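PDB 3UCX: short chain dehydrogenase from Mycobacterium smegmatis, which probably catalyses an oxidation-reduction reaction using a nicotinamide cofactor. Local coordinates for residues A[76-79]-A[80-84]; A[126-129]-A[130-134]; A[159-162]-A[163-167]. All coordinates share one frame; numbering follows the deposited sequence.

In the fold
All three contacts are local, within or between helices that flank a parallel Rossmann sheet. Contact 1, on helix 72-85, lies nearest the surface, its centre about 20 Å from the centre of the chain. Its exposed side carries a histidine and a glutamate. It touches contact 2: Leu-78 and Val-79 pack on Leu-127, Gly-130 and Phe-131. Contact 2 is partly buried and joins helices 110-130 and 132-138. Its main pair, a leucine and a phenylalanine, is apolar and faces inward. Contact 3, within helix 158-179, is buried, yet its main pair is a tyrosine and a lysine. Contacts 2 and 3 both meet the second subunit.

Contact 1 (A[76-79]-A[80-84]); sequences AHLV and DETMK
Residues 76-79 and 80-84 form one continuous piece of alpha helix, about two and a half turns, with Asp-80 N to Ala-76 O, Glu-81 N to His-77 O and Met-83 N to Val-79 O as i to i+4 hydrogen bonds. Chi1 (-72°) puts Glu-81 CG beside its backbone N and over one face of the His-77 ring, 3.4 Å from CE1. This is a CH-pi contact, offset toward the rim. The ring and carboxylate planes are 29° apart. A negative charge on the carboxylate would probably favour a protonated histidine. Thr-82 turns its hydroxyl back on the helix: OG1 donates to Leu-78 O at 2.8 Å. Thr-82 N donates to the same oxygen from the opposite face of the carbonyl plane, so two bonds grip it. A water donates to both Ala-76 O and Asp-80 OD1, at 2.9 Å from each, and bridges one turn. Val-79 CG1 and Met-83 CG lie alongside at 4.2 Å. Helix 72-85 belongs to the Rossmann fold. Leu-78 packs on Val-39 and Ala-41 of strand 37-42 and on Val-65 of strand 62-66. Val-79 and Thr-82 meet Phe-131, just before helix 132-138.

Contact 2 (A[126-129]-A[130-134]); sequences RLIQ and GFTPA
Leu-127 and Phe-131 lie side by side and point the same way, with Leu-127 CD1 at the edge of the ring, in its plane and 3.7 Å from CE2. They sit at a helix break in the Rossmann fold, where helix 110-130 ends and helix 132-138 begins. Phe-131 is the first residue to leave helical backbone angles, and it is also the N-cap residue of the next helix. The hydrogen bonds follow this change. Gly-130 N to Arg-126 O and Phe-131 N to Leu-127 O, at 2.9 and 3.0 Å, still keep the i to i+4 pattern. Thr-132 N instead donates to Gln-129 O, three residues back, at 3.1 Å. The nitrogen stands above the plane of that carbonyl, 72° out of it. The next residue, Pro-133, has no N-H to give, and its CD lies against Gln-129 O.

The aromatic ring has further neighbours in Val-89 and in Val-92 of strand 91-94. Leu-127 packs on Val-75 of helix 72-85. Ile-128 reaches Asn-94 and Val-142 on two adjacent strands. Arg-126 takes its polar partners outside the break. Its NE forms a salt bridge with Asp-72, its NH1 bonds to Ile-69 O, and it makes a cation-pi contact with Phe-110 of the second subunit.

With OG1 beside its own backbone N (chi1 -71°), Thr-132 donates through this hydroxyl to Ile-128 O at 2.8 Å, from above the carbonyl plane.

Contact 3 (A[159-162]-A[163-167]); sequences AYKM and AKSAL
Tyr-160 and Lys-164 lie one turn apart, and the lysine chain passes at a slant across the phenol. Its CG stands 4.1 Å above one face of the ring, offset toward the rim. A bend at chi2 (-77°) leads the chain toward the hydroxyl end, and chi4 (-95°) sets where NZ ends. There CE lies 3.6 Å from Tyr-160 OH, and NZ lies 3.7 Å from Tyr-160 CE1. Tyr-160 sets CG anti to its main-chain nitrogen, which brings the ring to the lysine one turn on. The pair forms the Tyr-x-x-x-Lys motif of short-chain dehydrogenases. In relatives this tyrosine is the general acid-base and the lysine assists it and the cofactor, so the same roles are probable here. The motif lies on helix 158-179, the crossover between parallel strands 141-145 and 184-190. Lys-164 O accepts a hydrogen bond from Asn-146 ND2, which ties the helix to the end of strand 141-145.

Lys-161 and Ser-165 occupy another side of the helix. Ser-165 OG donates to Lys-161 O at 2.7 Å, and Ser-165 N reaches that oxygen from the opposite face of its plane. A water joins the two side chains, accepting from Lys-161 NZ at 2.8 Å and donating to Ser-165 OG. Lys-161 NZ also bonds to His-152 O. Ser-165 packs on Ala-169 of the second subunit, and Met-162 on Val-121 of that subunit.

Contact 1 (A[76-79]-A[80-84])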
# COMPACT_ATOMS: atom_id res chain seq x y z
N ALA A 76 -22.19 12.45 -25.39
CA ALA A 76 -21.94 12.44 -26.82
C ALA A 76 -22.01 13.84 -27.39
O ALA A 76 -21.18 14.23 -28.22
CB ALA A 76 -22.93 11.52 -27.56
N HIS A 77 -22.98 14.62 -26.92
CA HIS A 77 -23.10 16.02 -27.32
C HIS A 77 -21.89 16.83 -26.90
O HIS A 77 -21.36 17.60 -27.70
CB HIS A 77 -24.40 16.62 -26.77
CG HIS A 77 -24.57 18.10 -27.05
ND1 HIS A 77 -24.82 18.58 -28.29
CD2 HIS A 77 -24.54 19.21 -26.20
CE1 HIS A 77 -24.93 19.92 -28.24
NE2 HIS A 77 -24.76 20.31 -26.97
N LEU A 78 -21.44 16.69 -25.66
CA LEU A 78 -20.20 17.37 -25.21
C LEU A 78 -18.99 17.07 -26.11
O LEU A 78 -18.25 17.96 -26.48
CB LEU A 78 -19.87 16.97 -23.76
CG LEU A 78 -18.54 17.44 -23.17
CD1 LEU A 78 -18.52 18.96 -23.03
CD2 LEU A 78 -18.30 16.75 -21.82
N VAL A 79 -18.79 15.80 -26.45
CA VAL A 79 -17.72 15.41 -27.35
C VAL A 79 -17.90 16.09 -28.72
O VAL A 79 -16.97 16.67 -29.26
CB VAL A 79 -17.64 13.88 -27.52
CG1 VAL A 79 -16.59 13.49 -28.56
CG2 VAL A 79 -17.33 13.22 -26.17
N ASP A 80 -19.11 16.01 -29.27
CA ASP A 80 -19.37 16.61 -30.58
C ASP A 80 -19.11 18.12 -30.57
O ASP A 80 -18.44 18.66 -31.46
CB ASP A 80 -20.79 16.29 -31.06
CG ASP A 80 -20.97 14.83 -31.47
OD1 ASP A 80 -19.97 14.13 -31.76
OD2 ASP A 80 -22.14 14.35 -31.49
N GLU A 81 -19.57 18.81 -29.52
CA GLU A 81 -19.38 20.27 -29.45
C GLU A 81 -17.91 20.64 -29.31
O GLU A 81 -17.43 21.59 -29.94
CB GLU A 81 -20.22 20.88 -28.33
CG GLU A 81 -21.71 20.89 -28.63
CD GLU A 81 -22.07 21.82 -29.77
OE1 GLU A 81 -21.67 23.00 -29.75
OE2 GLU A 81 -22.73 21.36 -30.72
N THR A 82 -17.18 19.87 -28.51
CA THR A 82 -15.74 20.07 -28.35
C THR A 82 -14.98 19.89 -29.65
O THR A 82 -14.08 20.66 -29.99
CB THR A 82 -15.20 19.06 -27.30
OG1 THR A 82 -15.81 19.34 -26.04
CG2 THR A 82 -13.68 19.15 -27.18
N MET A 83 -15.30 18.83 -30.38
CA MET A 83 -14.59 18.55 -31.62
C MET A 83 -14.97 19.57 -32.70
O MET A 83 -14.14 19.96 -33.51
CB MET A 83 -14.85 17.10 -32.04
CG MET A 83 -14.39 16.10 -30.97
SD MET A 83 -12.71 16.37 -30.33
CE MET A 83 -11.94 15.98 -31.90
N LYS A 84 -16.21 20.05 -32.66
CA LYS A 84 -16.64 21.13 -33.56
C LYS A 84 -15.89 22.45 -33.25
O LYS A 84 -15.42 23.14 -34.14
CB LYS A 84 -18.16 21.29 -33.46
CG LYS A 84 -18.74 22.40 -34.33
CD LYS A 84 -20.21 22.65 -34.04
CE LYS A 84 -20.66 23.92 -34.75
NZ LYS A 84 -22.03 24.39 -34.36
O HOH W 1 -20.01 12.04 -29.81

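Contact 2 (A[126-129]-A[130-134])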
# COMPACT_ATOMS: atom_id res chain seq x y z
N ARG A 126 -17.53 7.35 -18.64
CA ARG A 126 -18.24 7.83 -19.83
C ARG A 126 -17.48 8.96 -20.52
O ARG A 126 -17.30 8.95 -21.74
CB ARG A 126 -19.66 8.27 -19.47
CG ARG A 126 -20.69 7.98 -20.52
CD ARG A 126 -22.10 8.43 -20.11
NE ARG A 126 -22.94 7.30 -19.71
CZ ARG A 126 -23.20 6.94 -18.46
NH1 ARG A 126 -22.73 7.62 -17.44
NH2 ARG A 126 -23.99 5.89 -18.23
N LEU A 127 -17.01 9.92 -19.73
CA LEU A 127 -16.18 11.02 -20.25
C LEU A 127 -14.90 10.56 -20.90
O LEU A 127 -14.56 11.01 -21.99
CB LEU A 127 -15.78 12.00 -19.14
CG LEU A 127 -16.52 13.31 -19.07
CD1 LEU A 127 -16.43 14.06 -20.40
CD2 LEU A 127 -17.94 12.90 -18.73
N ILE A 128 -14.17 9.71 -20.19
CA ILE A 128 -12.90 9.20 -20.67
C ILE A 128 -13.11 8.44 -21.97
O ILE A 128 -12.35 8.63 -22.91
CB ILE A 128 -12.18 8.33 -19.62
CG1 ILE A 128 -11.72 9.22 -18.42
CG2 ILE A 128 -11.01 7.59 -20.25
CD1 ILE A 128 -11.44 8.47 -17.13
N GLN A 129 -14.14 7.60 -22.02
CA GLN A 129 -14.42 6.82 -23.22
C GLN A 129 -14.83 7.70 -24.39
O GLN A 129 -14.35 7.51 -25.52
CB GLN A 129 -15.48 5.75 -22.92
CG GLN A 129 -14.93 4.69 -21.97
CD GLN A 129 -15.87 3.53 -21.68
OE1 GLN A 129 -17.10 3.66 -21.75
NE2 GLN A 129 -15.28 2.37 -21.34
N GLY A 130 -15.70 8.69 -24.11
CA GLY A 130 -16.12 9.65 -25.12
C GLY A 130 -14.97 10.38 -25.77
O GLY A 130 -14.97 10.61 -26.98
N PHE A 131 -13.99 10.75 -24.96
CA PHE A 131 -12.80 11.44 -25.45
C PHE A 131 -11.61 10.54 -25.77
O PHE A 131 -10.54 11.04 -26.07
CB PHE A 131 -12.43 12.55 -24.46
CG PHE A 131 -13.34 13.76 -24.57
CD1 PHE A 131 -13.35 14.52 -25.72
CD2 PHE A 131 -14.19 14.11 -23.54
CE1 PHE A 131 -14.17 15.63 -25.84
CE2 PHE A 131 -15.01 15.22 -23.64
CZ PHE A 131 -15.01 15.97 -24.79
N THR A 132 -11.79 9.22 -25.76
CA THR A 132 -10.68 8.34 -26.09
C THR A 132 -10.17 8.57 -27.52
O THR A 132 -8.95 8.64 -27.73
CB THR A 132 -10.98 6.86 -25.79
OG1 THR A 132 -11.01 6.66 -24.37
CG2 THR A 132 -9.94 5.90 -26.43
N PRO A 133 -11.09 8.72 -28.51
CA PRO A 133 -10.58 8.96 -29.84
C PRO A 133 -9.72 10.22 -29.96
O PRO A 133 -8.65 10.20 -30.60
CB PRO A 133 -11.86 9.04 -30.69
CG PRO A 133 -12.81 8.14 -29.98
CD PRO A 133 -12.53 8.40 -28.53
N ALA A 134 -10.15 11.29 -29.31
CA ALA A 134 -9.38 12.53 -29.28
C ALA A 134 -8.05 12.35 -28.57
O ALA A 134 -7.02 12.74 -29.10
CB ALA A 134 -10.20 13.66 -28.66

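Contact 3 (A[159-162]-A[163-167])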
# COMPACT_ATOMS: atom_id res chain seq x y z
N ALA A 159 -19.49 5.72 2.24
CA ALA A 159 -20.02 5.81 0.88
C ALA A 159 -19.02 6.52 -0.01
O ALA A 159 -18.81 6.13 -1.15
CB ALA A 159 -21.37 6.54 0.86
N TYR A 160 -18.40 7.56 0.54
CA TYR A 160 -17.43 8.38 -0.18
C TYR A 160 -16.16 7.57 -0.48
O TYR A 160 -15.68 7.55 -1.62
CB TYR A 160 -17.10 9.62 0.65
CG TYR A 160 -16.40 10.74 -0.09
CD1 TYR A 160 -16.86 11.17 -1.32
CD2 TYR A 160 -15.34 11.42 0.48
CE1 TYR A 160 -16.23 12.22 -1.98
CE2 TYR A 160 -14.71 12.46 -0.19
CZ TYR A 160 -15.16 12.83 -1.42
OH TYR A 160 -14.58 13.88 -2.11
N LYS A 161 -15.63 6.88 0.53
CA LYS A 161 -14.48 5.99 0.31
C LYS A 161 -14.78 4.87 -0.72
O LYS A 161 -13.92 4.54 -1.55
CB LYS A 161 -14.01 5.38 1.63
CG LYS A 161 -12.78 4.45 1.54
CD LYS A 161 -12.58 3.75 2.87
CE LYS A 161 -11.43 2.74 2.96
NZ LYS A 161 -10.18 3.41 2.62
N MET A 162 -15.98 4.31 -0.65
CA MET A 162 -16.35 3.23 -1.57
C MET A 162 -16.31 3.69 -3.02
O MET A 162 -15.69 3.05 -3.87
CB MET A 162 -17.73 2.66 -1.26
CG MET A 162 -18.27 1.70 -2.35
SD MET A 162 -20.04 1.42 -2.17
CE MET A 162 -20.00 0.53 -0.62
N ALA A 163 -16.97 4.81 -3.30
CA ALA A 163 -17.04 5.35 -4.67
C ALA A 163 -15.67 5.79 -5.15
O ALA A 163 -15.26 5.51 -6.30
CB ALA A 163 -18.02 6.51 -4.71
N LYS A 164 -14.96 6.50 -4.29
CA LYS A 164 -13.62 6.97 -4.64
C LYS A 164 -12.63 5.82 -4.87
O LYS A 164 -11.75 5.91 -5.75
CB LYS A 164 -13.11 7.96 -3.62
CG LYS A 164 -13.87 9.31 -3.70
CD LYS A 164 -13.37 10.12 -4.89
CE LYS A 164 -13.62 11.61 -4.77
NZ LYS A 164 -14.88 12.00 -5.44
N SER A 165 -12.76 4.76 -4.09
CA SER A 165 -11.93 3.57 -4.22
C SER A 165 -12.22 2.84 -5.53
O SER A 165 -11.30 2.39 -6.21
CB SER A 165 -12.13 2.64 -3.05
OG SER A 165 -11.61 3.28 -1.87
N ALA A 166 -13.49 2.73 -5.88
CA ALA A 166 -13.87 2.13 -7.15
C ALA A 166 -13.27 2.99 -8.30
O ALA A 166 -12.73 2.45 -9.28
CB ALA A 166 -15.40 2.03 -7.28
N LEU A 167 -13.32 4.32 -8.15
CA LEU A 167 -12.75 5.23 -9.15
C LEU A 167 -11.24 5.05 -9.28
O LEU A 167 -10.70 5.07 -10.39
CB LEU A 167 -13.10 6.68 -8.82
CG LEU A 167 -12.35 7.78 -9.60
CD1 LEU A 167 -12.65 7.76 -11.11
CD2 LEU A 167 -12.66 9.15 -9.00
O HOH W 2 -9.63 2.71 -0.07